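Local coordinates for protein GNA33 (Neisseria gonorrhoeae FA 1090, PDB 2G5D) that probably acts as a lytic transglycosylase, cleaving peptidoglycan between N-acetylmuramic acid and N-acetylglucosamine and leaving a 1,6-anhydro bond in the muramic acid residue, at residues I27-G32 against G415-Y420; Y42-H47 against Y102-Q107; S64-C69 against A83-T88; Q76-V81 against Q410-G415; A351-A356 against R368-Q373. One frame throughout, in Å; residues are numbered along the deposited sequence.

Interaction 1: residues I27-G32 against G415-Y420; sequences IPDPAG and GMKPEY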
# COMPACT_ATOMS: atom_id res chain seq x y z
N ILE A 27 28.39 -5.24 15.23
CA ILE A 27 28.58 -6.63 15.64
C ILE A 27 27.28 -7.43 15.60
O ILE A 27 26.32 -7.07 16.27
CB ILE A 27 29.21 -6.66 17.05
CG1 ILE A 27 30.55 -5.91 17.03
CG2 ILE A 27 29.37 -8.12 17.58
CD1 ILE A 27 30.95 -5.32 18.36
N PRO A 28 27.23 -8.51 14.80
CA PRO A 28 25.98 -9.27 14.69
C PRO A 28 25.70 -10.14 15.92
O PRO A 28 26.63 -10.68 16.53
CB PRO A 28 26.20 -10.17 13.47
CG PRO A 28 27.60 -9.99 13.03
CD PRO A 28 28.31 -9.06 13.95
N ASP A 29 24.43 -10.23 16.30
CA ASP A 29 23.98 -11.24 17.25
C ASP A 29 24.30 -12.59 16.62
O ASP A 29 24.14 -12.76 15.40
CB ASP A 29 22.48 -11.06 17.52
CG ASP A 29 22.19 -9.76 18.26
OD1 ASP A 29 22.70 -9.59 19.37
OD2 ASP A 29 21.46 -8.90 17.74
N PRO A 30 24.82 -13.54 17.43
CA PRO A 30 25.27 -14.79 16.83
C PRO A 30 24.12 -15.74 16.43
O PRO A 30 22.98 -15.57 16.87
CB PRO A 30 26.18 -15.39 17.90
CG PRO A 30 25.72 -14.79 19.19
CD PRO A 30 25.07 -13.48 18.89
N ALA A 31 24.44 -16.72 15.57
CA ALA A 31 23.46 -17.68 15.05
C ALA A 31 22.70 -18.36 16.19
O ALA A 31 23.28 -18.69 17.23
CB ALA A 31 24.14 -18.69 14.15
N GLY A 32 21.38 -18.47 16.03
CA GLY A 32 20.55 -19.05 17.08
C GLY A 32 20.00 -18.05 18.09
O GLY A 32 19.24 -18.43 18.97
N GLY A 415 23.53 -5.93 15.07
CA GLY A 415 23.36 -5.34 16.39
C GLY A 415 21.95 -4.92 16.71
O GLY A 415 21.53 -4.94 17.86
N MET A 416 21.19 -4.53 15.69
CA MET A 416 19.81 -4.13 15.88
C MET A 416 18.90 -5.37 15.95
O MET A 416 18.91 -6.22 15.06
CB MET A 416 19.35 -3.17 14.78
CG MET A 416 17.89 -2.75 14.87
SD MET A 416 17.26 -2.00 13.36
CE MET A 416 18.20 -0.48 13.31
N LYS A 417 18.13 -5.47 17.02
CA LYS A 417 17.25 -6.60 17.21
C LYS A 417 15.87 -6.30 16.64
O LYS A 417 15.47 -5.14 16.57
CB LYS A 417 17.19 -7.01 18.70
CG LYS A 417 18.47 -7.73 19.15
CD LYS A 417 18.26 -8.58 20.37
CE LYS A 417 18.87 -7.93 21.60
NZ LYS A 417 20.34 -7.99 21.51
N PRO A 418 15.16 -7.34 16.20
CA PRO A 418 13.77 -7.15 15.85
C PRO A 418 12.97 -6.89 17.14
O PRO A 418 13.43 -7.15 18.25
CB PRO A 418 13.39 -8.47 15.21
CG PRO A 418 14.31 -9.45 15.81
CD PRO A 418 15.57 -8.75 16.06
N GLU A 419 11.78 -6.34 16.99
CA GLU A 419 11.03 -6.00 18.17
C GLU A 419 9.56 -6.10 17.84
O GLU A 419 9.11 -5.65 16.79
CB GLU A 419 11.39 -4.58 18.61
CG GLU A 419 10.69 -4.11 19.84
CD GLU A 419 10.99 -2.65 20.13
OE1 GLU A 419 11.91 -2.09 19.50
OE2 GLU A 419 10.28 -2.07 20.98
N TYR A 420 8.83 -6.72 18.76
CA TYR A 420 7.39 -6.68 18.73
C TYR A 420 6.97 -5.30 19.23
O TYR A 420 7.39 -4.86 20.32
CB TYR A 420 6.82 -7.83 19.56
CG TYR A 420 5.33 -7.74 19.82
CD1 TYR A 420 4.83 -7.66 21.13
CD2 TYR A 420 4.42 -7.72 18.76
CE1 TYR A 420 3.46 -7.58 21.37
CE2 TYR A 420 3.07 -7.64 18.99
CZ TYR A 420 2.59 -7.57 20.29
OH TYR A 420 1.25 -7.49 20.49
O HOH W 1 22.41 -8.67 15.02

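Interaction 2: residues Y42-H47 against Y102-Q107; sequences YTVVPH and YFTPWQ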
# COMPACT_ATOMS: atom_id res chain seq x y z
N TYR A 42 11.84 -14.48 16.68
CA TYR A 42 12.83 -14.16 15.65
C TYR A 42 14.15 -14.85 15.97
O TYR A 42 14.63 -14.74 17.09
CB TYR A 42 13.07 -12.65 15.61
CG TYR A 42 11.83 -11.78 15.52
CD1 TYR A 42 11.18 -11.37 16.67
CD2 TYR A 42 11.35 -11.31 14.28
CE1 TYR A 42 10.06 -10.55 16.63
CE2 TYR A 42 10.22 -10.46 14.23
CZ TYR A 42 9.59 -10.08 15.42
OH TYR A 42 8.48 -9.27 15.46
N THR A 43 14.72 -15.55 15.00
CA THR A 43 15.94 -16.34 15.21
C THR A 43 16.99 -15.96 14.19
O THR A 43 16.72 -16.01 12.98
CB THR A 43 15.65 -17.88 15.14
OG1 THR A 43 14.59 -18.20 16.04
CG2 THR A 43 16.86 -18.73 15.51
N VAL A 44 18.18 -15.61 14.67
CA VAL A 44 19.31 -15.34 13.78
C VAL A 44 19.76 -16.64 13.11
O VAL A 44 20.03 -17.62 13.76
CB VAL A 44 20.53 -14.76 14.54
CG1 VAL A 44 21.79 -14.79 13.64
CG2 VAL A 44 20.25 -13.36 15.00
N VAL A 45 19.85 -16.61 11.78
CA VAL A 45 20.35 -17.74 11.00
C VAL A 45 21.40 -17.19 10.04
O VAL A 45 21.46 -15.98 9.85
CB VAL A 45 19.20 -18.44 10.20
CG1 VAL A 45 18.22 -19.12 11.13
CG2 VAL A 45 18.46 -17.44 9.23
N PRO A 46 22.24 -18.07 9.45
CA PRO A 46 23.16 -17.64 8.37
C PRO A 46 22.42 -17.12 7.12
O PRO A 46 21.29 -17.55 6.86
CB PRO A 46 23.92 -18.92 8.02
CG PRO A 46 23.78 -19.81 9.25
CD PRO A 46 22.41 -19.51 9.77
N HIS A 47 23.07 -16.23 6.36
CA HIS A 47 22.52 -15.72 5.10
C HIS A 47 22.19 -16.83 4.11
O HIS A 47 21.22 -16.71 3.38
CB HIS A 47 23.47 -14.70 4.44
CG HIS A 47 23.74 -13.50 5.29
ND1 HIS A 47 23.12 -12.28 5.08
CD2 HIS A 47 24.51 -13.34 6.40
CE1 HIS A 47 23.53 -11.41 5.99
NE2 HIS A 47 24.35 -12.04 6.81
N TYR A 102 26.74 -6.19 6.44
CA TYR A 102 26.13 -5.14 7.27
C TYR A 102 24.82 -5.52 7.98
O TYR A 102 24.39 -4.85 8.92
CB TYR A 102 25.96 -3.85 6.44
CG TYR A 102 27.25 -3.09 6.17
CD1 TYR A 102 28.04 -3.37 5.07
CD2 TYR A 102 27.68 -2.07 7.05
CE1 TYR A 102 29.24 -2.65 4.83
CE2 TYR A 102 28.86 -1.36 6.83
CZ TYR A 102 29.64 -1.65 5.72
OH TYR A 102 30.81 -0.94 5.51
N PHE A 103 24.21 -6.61 7.53
CA PHE A 103 22.92 -7.07 8.06
C PHE A 103 23.01 -8.49 8.58
O PHE A 103 23.86 -9.29 8.15
CB PHE A 103 21.77 -6.97 7.01
CG PHE A 103 21.54 -5.58 6.45
CD1 PHE A 103 22.44 -5.02 5.54
CD2 PHE A 103 20.42 -4.84 6.82
CE1 PHE A 103 22.25 -3.74 5.03
CE2 PHE A 103 20.20 -3.56 6.31
CZ PHE A 103 21.12 -3.01 5.39
N THR A 104 22.12 -8.79 9.52
CA THR A 104 21.92 -10.12 10.07
C THR A 104 20.49 -10.57 9.76
O THR A 104 19.54 -9.80 9.96
CB THR A 104 22.17 -10.13 11.61
OG1 THR A 104 23.54 -9.82 11.86
CG2 THR A 104 21.81 -11.48 12.25
N PRO A 105 20.33 -11.82 9.24
CA PRO A 105 18.98 -12.33 8.99
C PRO A 105 18.31 -12.93 10.25
O PRO A 105 18.90 -13.73 10.98
CB PRO A 105 19.20 -13.42 7.92
CG PRO A 105 20.68 -13.44 7.63
CD PRO A 105 21.35 -12.80 8.82
N TRP A 106 17.07 -12.52 10.47
CA TRP A 106 16.23 -13.05 11.56
C TRP A 106 15.06 -13.77 10.95
O TRP A 106 14.15 -13.13 10.41
CB TRP A 106 15.70 -11.93 12.47
CG TRP A 106 16.78 -11.19 13.19
CD1 TRP A 106 17.58 -10.20 12.67
CD2 TRP A 106 17.19 -11.36 14.55
NE1 TRP A 106 18.44 -9.74 13.63
CE2 TRP A 106 18.22 -10.42 14.80
CE3 TRP A 106 16.75 -12.19 15.61
CZ2 TRP A 106 18.84 -10.30 16.05
CZ3 TRP A 106 17.38 -12.08 16.87
CH2 TRP A 106 18.41 -11.14 17.07
N GLN A 107 15.09 -15.10 11.03
CA GLN A 107 13.96 -15.93 10.59
C GLN A 107 12.74 -15.69 11.50
O GLN A 107 12.88 -15.62 12.73
CB GLN A 107 14.35 -17.40 10.60
CG GLN A 107 13.23 -18.27 10.08
CD GLN A 107 13.66 -19.70 9.83
OE1 GLN A 107 14.32 -20.32 10.67
NE2 GLN A 107 13.27 -20.24 8.67
O HOH W 2 12.15 -18.14 14.84

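Interaction 3: residues S64-C69 against A83-T88; sequences SFRLGC and AQAFQT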
# COMPACT_ATOMS: atom_id res chain seq x y z
N SER A 64 16.23 -0.82 -4.49
CA SER A 64 15.03 -0.72 -3.68
C SER A 64 15.37 -0.18 -2.27
O SER A 64 14.70 0.75 -1.78
CB SER A 64 14.35 -2.09 -3.63
OG SER A 64 13.08 -2.05 -3.01
N PHE A 65 16.42 -0.70 -1.65
CA PHE A 65 16.87 -0.20 -0.31
C PHE A 65 17.24 1.29 -0.31
O PHE A 65 16.89 2.02 0.62
CB PHE A 65 18.03 -1.05 0.27
CG PHE A 65 18.37 -0.69 1.71
CD1 PHE A 65 17.46 -0.91 2.74
CD2 PHE A 65 19.61 -0.12 2.02
CE1 PHE A 65 17.78 -0.56 4.07
CE2 PHE A 65 19.95 0.23 3.35
CZ PHE A 65 19.04 0.00 4.37
N ARG A 66 17.98 1.72 -1.34
CA ARG A 66 18.38 3.12 -1.54
C ARG A 66 17.20 4.08 -1.63
O ARG A 66 17.25 5.18 -1.08
CB ARG A 66 19.25 3.28 -2.82
CG ARG A 66 20.76 2.92 -2.72
CD ARG A 66 21.48 3.56 -3.92
NE ARG A 66 22.86 3.11 -4.09
CZ ARG A 66 23.70 3.58 -5.02
NH1 ARG A 66 23.31 4.52 -5.86
NH2 ARG A 66 24.94 3.10 -5.10
N LEU A 67 16.13 3.66 -2.32
CA LEU A 67 14.89 4.45 -2.37
C LEU A 67 14.26 4.64 -0.97
O LEU A 67 13.83 5.74 -0.62
CB LEU A 67 13.88 3.80 -3.34
CG LEU A 67 14.19 3.75 -4.84
CD1 LEU A 67 13.40 2.65 -5.59
CD2 LEU A 67 13.95 5.07 -5.51
N GLY A 68 14.20 3.58 -0.18
CA GLY A 68 13.68 3.67 1.18
C GLY A 68 14.52 4.59 2.08
O GLY A 68 13.97 5.26 2.93
N CYS A 69 15.83 4.63 1.84
CA CYS A 69 16.78 5.43 2.63
C CYS A 69 16.58 6.93 2.62
O CYS A 69 17.01 7.61 3.57
CB CYS A 69 18.24 5.08 2.30
SG CYS A 69 18.80 3.53 2.99
N ALA A 83 23.91 5.31 4.49
CA ALA A 83 25.08 5.97 3.91
C ALA A 83 25.89 4.97 3.06
O ALA A 83 26.26 5.27 1.92
CB ALA A 83 25.96 6.59 4.99
N GLN A 84 26.12 3.79 3.61
CA GLN A 84 26.94 2.77 2.95
C GLN A 84 26.28 2.23 1.67
O GLN A 84 26.97 1.90 0.70
CB GLN A 84 27.24 1.62 3.91
CG GLN A 84 28.30 0.65 3.40
CD GLN A 84 29.65 1.35 3.17
OE1 GLN A 84 29.98 2.31 3.86
NE2 GLN A 84 30.42 0.85 2.20
N ALA A 85 24.94 2.12 1.70
CA ALA A 85 24.15 1.75 0.53
C ALA A 85 24.46 2.67 -0.66
O ALA A 85 24.47 2.22 -1.78
CB ALA A 85 22.63 1.77 0.84
N PHE A 86 24.74 3.95 -0.39
CA PHE A 86 25.03 4.91 -1.46
C PHE A 86 26.49 4.91 -1.92
O PHE A 86 26.81 5.42 -2.98
CB PHE A 86 24.52 6.32 -1.09
CG PHE A 86 23.06 6.52 -1.40
CD1 PHE A 86 22.08 6.05 -0.53
CD2 PHE A 86 22.68 7.12 -2.60
CE1 PHE A 86 20.71 6.21 -0.82
CE2 PHE A 86 21.30 7.28 -2.92
CZ PHE A 86 20.31 6.82 -2.03
N GLN A 87 27.36 4.30 -1.12
CA GLN A 87 28.75 4.07 -1.50
C GLN A 87 28.98 2.64 -2.06
O GLN A 87 30.11 2.25 -2.31
CB GLN A 87 29.67 4.38 -0.31
CG GLN A 87 29.72 5.89 0.01
CD GLN A 87 30.40 6.22 1.34
OE1 GLN A 87 30.63 7.41 1.64
NE2 GLN A 87 30.71 5.20 2.15
N THR A 88 27.89 1.90 -2.26
CA THR A 88 27.91 0.57 -2.85
C THR A 88 27.46 0.59 -4.34
O THR A 88 26.38 1.08 -4.64
CB THR A 88 26.98 -0.35 -2.04
OG1 THR A 88 27.33 -0.28 -0.66
CG2 THR A 88 27.05 -1.79 -2.55

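Interaction 4: residues Q76-V81 against Q410-G415; sequences QGWQDV and QLLPNG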
# COMPACT_ATOMS: atom_id res chain seq x y z
N GLN A 76 17.01 6.38 13.84
CA GLN A 76 18.11 5.91 14.68
C GLN A 76 18.51 4.46 14.41
O GLN A 76 17.68 3.54 14.45
CB GLN A 76 17.79 6.14 16.16
CG GLN A 76 18.95 5.90 17.16
CD GLN A 76 20.30 6.46 16.71
OE1 GLN A 76 20.42 7.63 16.31
NE2 GLN A 76 21.34 5.63 16.81
N GLY A 77 19.79 4.27 14.13
CA GLY A 77 20.35 2.94 13.91
C GLY A 77 20.44 2.52 12.45
O GLY A 77 21.00 1.45 12.15
N TRP A 78 19.92 3.35 11.55
CA TRP A 78 19.91 3.06 10.11
C TRP A 78 20.82 3.99 9.30
O TRP A 78 20.97 3.81 8.10
CB TRP A 78 18.47 3.11 9.53
CG TRP A 78 17.54 1.98 9.97
CD1 TRP A 78 16.69 1.98 11.04
CD2 TRP A 78 17.35 0.70 9.31
NE1 TRP A 78 15.99 0.81 11.10
CE2 TRP A 78 16.38 -0.00 10.06
CE3 TRP A 78 17.91 0.09 8.16
CZ2 TRP A 78 15.95 -1.29 9.72
CZ3 TRP A 78 17.47 -1.19 7.81
CH2 TRP A 78 16.51 -1.87 8.60
N GLN A 79 21.44 4.97 9.96
CA GLN A 79 22.24 6.00 9.29
C GLN A 79 23.42 5.43 8.51
O GLN A 79 23.63 5.78 7.35
CB GLN A 79 22.78 7.03 10.29
CG GLN A 79 21.73 7.73 11.16
CD GLN A 79 21.57 7.10 12.55
OE1 GLN A 79 21.66 5.88 12.72
NE2 GLN A 79 21.32 7.94 13.54
N ASP A 80 24.21 4.58 9.18
CA ASP A 80 25.38 3.92 8.59
C ASP A 80 25.07 2.98 7.41
O ASP A 80 25.73 3.06 6.36
CB ASP A 80 26.18 3.19 9.68
CG ASP A 80 27.13 4.10 10.41
OD1 ASP A 80 27.72 3.63 11.41
OD2 ASP A 80 27.29 5.28 10.00
N VAL A 81 24.08 2.09 7.56
CA VAL A 81 23.67 1.24 6.42
C VAL A 81 23.15 2.06 5.23
O VAL A 81 23.48 1.78 4.07
CB VAL A 81 22.69 0.06 6.80
CG1 VAL A 81 23.42 -1.00 7.68
CG2 VAL A 81 21.38 0.58 7.46
N GLN A 410 13.73 -11.42 8.23
CA GLN A 410 13.94 -9.98 8.31
C GLN A 410 15.44 -9.69 8.50
O GLN A 410 16.06 -10.27 9.39
CB GLN A 410 13.14 -9.46 9.52
CG GLN A 410 13.24 -7.97 9.74
CD GLN A 410 12.31 -7.46 10.83
OE1 GLN A 410 11.92 -6.30 10.80
NE2 GLN A 410 11.98 -8.30 11.82
N LEU A 411 16.02 -8.81 7.65
CA LEU A 411 17.45 -8.38 7.75
C LEU A 411 17.53 -7.02 8.43
O LEU A 411 16.82 -6.09 8.06
CB LEU A 411 18.17 -8.39 6.37
CG LEU A 411 18.58 -9.77 5.79
CD1 LEU A 411 17.37 -10.64 5.57
CD2 LEU A 411 19.39 -9.65 4.47
N LEU A 412 18.35 -6.92 9.46
CA LEU A 412 18.48 -5.69 10.23
C LEU A 412 19.96 -5.40 10.38
O LEU A 412 20.78 -6.35 10.46
CB LEU A 412 17.84 -5.86 11.64
CG LEU A 412 16.33 -6.05 11.66
CD1 LEU A 412 15.85 -6.50 13.05
CD2 LEU A 412 15.60 -4.76 11.20
N PRO A 413 20.33 -4.11 10.43
CA PRO A 413 21.74 -3.74 10.66
C PRO A 413 22.32 -4.53 11.84
O PRO A 413 21.68 -4.58 12.91
CB PRO A 413 21.66 -2.25 10.97
CG PRO A 413 20.44 -1.80 10.21
CD PRO A 413 19.46 -2.91 10.32
N ASN A 414 23.49 -5.15 11.65
CA ASN A 414 24.14 -5.94 12.71
C ASN A 414 24.05 -5.24 14.06
O ASN A 414 24.47 -4.09 14.17
CB ASN A 414 25.62 -6.14 12.42
CG ASN A 414 25.88 -6.85 11.12
OD1 ASN A 414 25.09 -7.67 10.68
ND2 ASN A 414 27.03 -6.58 10.53
N GLY A 415 23.53 -5.93 15.07
CA GLY A 415 23.36 -5.34 16.39
C GLY A 415 21.95 -4.92 16.71
O GLY A 415 21.53 -4.94 17.86

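Interaction 5: residues A351-A356 against R368-Q373; sequences APLFVA and RLIMAQ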
# COMPACT_ATOMS: atom_id res chain seq x y z
N ALA A 351 12.98 -2.40 6.42
CA ALA A 351 13.94 -3.48 6.52
C ALA A 351 13.98 -4.31 5.25
O ALA A 351 12.95 -4.57 4.65
CB ALA A 351 13.65 -4.38 7.71
N PRO A 352 15.19 -4.72 4.84
CA PRO A 352 15.25 -5.79 3.83
C PRO A 352 14.52 -7.06 4.33
O PRO A 352 14.61 -7.43 5.50
CB PRO A 352 16.76 -6.01 3.65
CG PRO A 352 17.38 -4.66 4.05
CD PRO A 352 16.53 -4.20 5.20
N LEU A 353 13.78 -7.71 3.44
CA LEU A 353 12.94 -8.83 3.85
C LEU A 353 13.04 -9.90 2.78
O LEU A 353 12.65 -9.68 1.64
CB LEU A 353 11.50 -8.32 4.02
CG LEU A 353 10.37 -8.83 4.96
CD1 LEU A 353 9.41 -9.71 4.20
CD2 LEU A 353 10.80 -9.50 6.27
N PHE A 354 13.60 -11.04 3.14
CA PHE A 354 13.64 -12.16 2.22
C PHE A 354 12.36 -12.98 2.28
O PHE A 354 11.94 -13.41 3.37
CB PHE A 354 14.85 -13.04 2.50
CG PHE A 354 15.21 -13.92 1.37
CD1 PHE A 354 16.20 -13.52 0.45
CD2 PHE A 354 14.56 -15.14 1.18
CE1 PHE A 354 16.54 -14.33 -0.65
CE2 PHE A 354 14.90 -15.96 0.10
CZ PHE A 354 15.89 -15.55 -0.81
N VAL A 355 11.75 -13.20 1.11
CA VAL A 355 10.50 -13.93 0.98
C VAL A 355 10.74 -15.13 0.08
O VAL A 355 11.15 -15.00 -1.07
CB VAL A 355 9.33 -13.04 0.41
CG1 VAL A 355 8.00 -13.84 0.32
CG2 VAL A 355 9.12 -11.85 1.27
N ALA A 356 10.53 -16.31 0.68
CA ALA A 356 10.49 -17.58 0.02
C ALA A 356 9.03 -17.99 -0.20
O ALA A 356 8.30 -18.30 0.75
CB ALA A 356 11.21 -18.64 0.88
N ARG A 368 13.11 -13.92 -3.09
CA ARG A 368 13.44 -12.55 -3.40
C ARG A 368 13.83 -11.78 -2.16
O ARG A 368 13.13 -11.85 -1.16
CB ARG A 368 12.20 -11.87 -4.03
CG ARG A 368 11.84 -12.33 -5.45
CD ARG A 368 12.41 -11.36 -6.48
NE ARG A 368 12.45 -11.96 -7.80
CZ ARG A 368 11.50 -11.85 -8.74
NH1 ARG A 368 10.39 -11.14 -8.52
NH2 ARG A 368 11.68 -12.48 -9.91
N LEU A 369 14.93 -11.05 -2.23
CA LEU A 369 15.20 -10.03 -1.21
C LEU A 369 14.48 -8.74 -1.58
O LEU A 369 14.97 -7.97 -2.42
CB LEU A 369 16.69 -9.76 -1.01
CG LEU A 369 16.99 -8.79 0.15
CD1 LEU A 369 16.49 -9.37 1.46
CD2 LEU A 369 18.49 -8.54 0.20
N ILE A 370 13.32 -8.52 -0.95
CA ILE A 370 12.53 -7.28 -1.11
C ILE A 370 12.77 -6.32 0.05
O ILE A 370 13.45 -6.66 0.98
CB ILE A 370 11.03 -7.60 -1.29
CG1 ILE A 370 10.40 -8.10 0.02
CG2 ILE A 370 10.86 -8.64 -2.46
CD1 ILE A 370 8.90 -7.97 0.10
N MET A 371 12.22 -5.12 -0.05
CA MET A 371 12.22 -4.15 1.04
C MET A 371 10.81 -3.96 1.58
O MET A 371 9.86 -3.78 0.83
CB MET A 371 12.83 -2.82 0.58
CG MET A 371 14.23 -2.98 -0.08
SD MET A 371 15.53 -3.52 1.05
CE MET A 371 16.16 -4.87 0.06
N ALA A 372 10.70 -4.03 2.91
CA ALA A 372 9.44 -3.88 3.63
C ALA A 372 9.20 -2.40 3.89
O ALA A 372 9.62 -1.84 4.93
CB ALA A 372 9.50 -4.65 4.92
N GLN A 373 8.55 -1.74 2.94
CA GLN A 373 8.49 -0.28 2.91
C GLN A 373 7.05 0.24 2.94
O GLN A 373 6.81 1.45 2.83
CB GLN A 373 9.20 0.21 1.66
CG GLN A 373 10.71 -0.02 1.66
CD GLN A 373 11.33 0.36 0.33
OE1 GLN A 373 10.63 0.47 -0.67
NE2 GLN A 373 12.65 0.55 0.30

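Interaction 1: residues I27-G32 against G415-Y420
Lys417 reaches across to Asp29 in the one charged contact between the loop 27-32 and the loop 415-420. Its CB is still too far from the carboxylate to touch it. The first torsion (chi1 -75°) sets CG beside the backbone N, and CG is the first atom to arrive, 3.5 Å from Asp29 OD2. CD passes the same oxygen more loosely, at 4.2 Å. From there the chain bends at chi3 and chi4, and NZ ends 3.6 Å from Asp29 OD1 in a salt bridge. The two side chains cross at about a right angle, CG near OD2 and NZ near OD1. At that length the bridge is a long one.

A single water does more of the close-range work. It accepts from the backbone N of Asp29 at 2.9 Å and from Gly415 N at 3.0 Å, and it donates to Asp29 OD2, tying both backbones to the same carboxylate. Gly415 turns the chain here with a positive phi (102°).

This is a surface contact between the two ends of the chain, and both loops lie against strands 40-44 and 103-110. Asp29, Lys417 and Pro418 all touch Trp106 of strand 103-110. Asp29 also rests on Val44 and Pro418 on Tyr42, both of strand 40-44, while Met416 reaches Trp78, just ahead of helix 79-86.

Interaction 2: residues Y42-H47 against Y102-Q107
An antiparallel strand pair joins Thr43 to Gln107 and Val44 to Trp106, with strand 40-44 running against the start of strand 103-110. Thr43 and Gln107 form the hydrogen-bonded pair: Thr43 N donates to Gln107 O at 2.9 Å, and Gln107 N returns a bond to Thr43 O. Two residues on, Val45 N donates to Pro105 O at 3.1 Å.

Val44 and Trp106 are the non-hydrogen-bonded pair, and their side chains share a face of the sheet. Val44 CG2 sits over the indole, 3.3 Å from the centroid of the six-membered ring and only 5° off its normal, a CH-pi contact. With CG1 anti to the backbone N (chi1 167°), the other methyl goes to Thr104, CG1 to CG2 at 3.6 Å. Tyr42 O lies at the indole edge, 3.6 Å from Trp106 CE3, and its CB packs on the same carbon.

Strand 103-110 is shared: on its other side it pairs with strand 403-413, which belongs to the 3D domain family, of the double-psi beta-barrel clan. Strand 40-44 in turn takes strand 34-37 as its outer neighbour.

Past the strand, the His47 side chain crosses Pro105 at about a right angle. Pro105 CG stands over the centre of the His47 ring, 3.7 Å from the centroid, and Phe103 O lies at the ring edge, in its plane. A water joins Thr43 OG1 to Gln107 O, the latter bond weak.

Interaction 3: residues S64-C69 against A83-T88
Arg66 lies across the Phe86 ring and carries its guanidinium on to two backbone carbonyls, those of Ala85 and Thr88. Its NE donates to Ala85 O at 3.0 Å, approaching from above the carbonyl plane, 42° out of it. NH2 donates to Thr88 O, though the modelled 2.5 Å is too short to be taken at face value. Two acceptors near the edge of one flat group fix its rotation.

The aliphatic part of the arginine, extended from CG to NE, crosses the aromatic ring obliquely. CD stands over the ring centre, 3.8 Å from the Phe86 centroid, a CH-pi contact, and the guanidinium plane is turned only 24° from that of the ring. Cys69 CB meets the same ring at its edge, 4.1 Å from CE1 of Phe86. Ala85 CB also touches the edge of the Phe65 ring, 3.8 Å from CD2.

In the second shell, Thr88 OG1 donates to Gln84 O at 2.6 Å, which holds the residue whose carbonyl receives NH2. Cys69 SG rests over the face of Phe65 and is joined to Cys82 in a disulfide, so the two helices are bound covalently next to this packing.

Helix 58-72 thus lies against helix 79-86. Helix 92-102 closes over Ala85 and Thr88 through Phe98, and Ser64 and Phe65 rest on Met371 of strand 365-375.

Interaction 4: residues Q76-V81 against Q410-G415
Pro413 meets Trp78 with its CD and Val81 with its CG and CB. Trp78 has CG beside its own backbone N (chi1 -71°), and chi2 of 92° stands the indole so that a flat face meets the proline. Pro413 CD lies over that face, 3.7 Å from the centroid of the six-membered ring and offset toward the rim, in a CH-pi contact; the two side chains cross at about a right angle. CD is equally near two rim atoms, being 3.6 Å from both CZ3 and CH2 of Trp78.

Val81 works on the next corner of the pyrrolidine. Its CG2 meets Pro413 CG at 3.8 Å, while CG1 is nearest to Pro413 CB at 3.9 Å. Pro413 closes strand 403-413, the last strand of the chain, in the region of the 3D domain, a double-psi beta-barrel relative. Trp78 and Val81 come from the turn into helix 79-86 and its first turn, and both also touch Phe65 of helix 58-72 and Phe103 of strand 103-110.

Leu412 also touches the indole, its CD2 3.8 Å from Trp78 CZ2.

The turn that presents Trp78 is tied by its own amides. Gln79 folds back, its OE1 accepting from Gly77 N at 2.8 Å, and its NE2 donates to Gln76 OE1 with the acceptor in the Gln79 amide plane but the donor well above that of Gln76.

Interaction 5: residues A351-A356 against R368-Q373
Leu353 and Ile370 sit at the tight middle of this strand pair. Leu353 N donates to Ile370 O at 2.7 Å, and Ile370 N answers to Leu353 O. Ile370 holds CG1 in the crowded position between its backbone N and carbonyl carbon (chi1 72°), which brings that atom to 3.2 Å from Leu353 O. Its CD1 goes on to meet Val355 CG2 on the face that also carries Leu353.

On the opposite face, Met371, bent at chi2 and chi3, packs on Pro352, its SD 3.7 Å from CG of the proline and its CE near CB. Leu369 CD1 lies 3.7 Å from the backbone N of Phe354. Pro352 and Met371 meet Phe65 of helix 58-72; the Leu353 and Ile370 face packs on Val385 of strand 384-391.

Looser ground begins at Arg368, the one partly exposed residue of the contact. Its backbone is still firmly paired, with N and O each bonded to Val355 at 3.0 Å, and its carbonyl O lies over the Phe354 ring. The rest of the side chain leaves the strands, NH1 going to Tyr387 OH and in a salt bridge to Glu337.

Strands 352-358 and 365-375 thus form an antiparallel hairpin, and strand 403-413 pairs antiparallel with strand 352-358. All three lie within or almost wholly within the range of the 3D domain, an arrangement consistent with the double-psi beta-barrel clan to which that domain belongs.

Interactions 3, 4 and 5 are buried, interaction 2 partly so, and interaction 1 lies at the surface; the chemistry follows. Interaction 1 relies on a long salt bridge and a water, interactions 2 and 5 on strand pairing, interaction 4 on apolar contacts alone, and interaction 3 on an arginine held by backbone carbonyls. Strand 403-413 ties them together: it runs between the 103-110 strand of interaction 2 and the 352-358 strand of interaction 5, while its end supplies interaction 4. Interactions 3 and 4 share helix 79-86, and Phe65 meets Trp78 and Val81 between them. Ser64 O and Gln373 NE2 link interaction 3 to interaction 5. Gly415 belongs to both interactions 1 and 4.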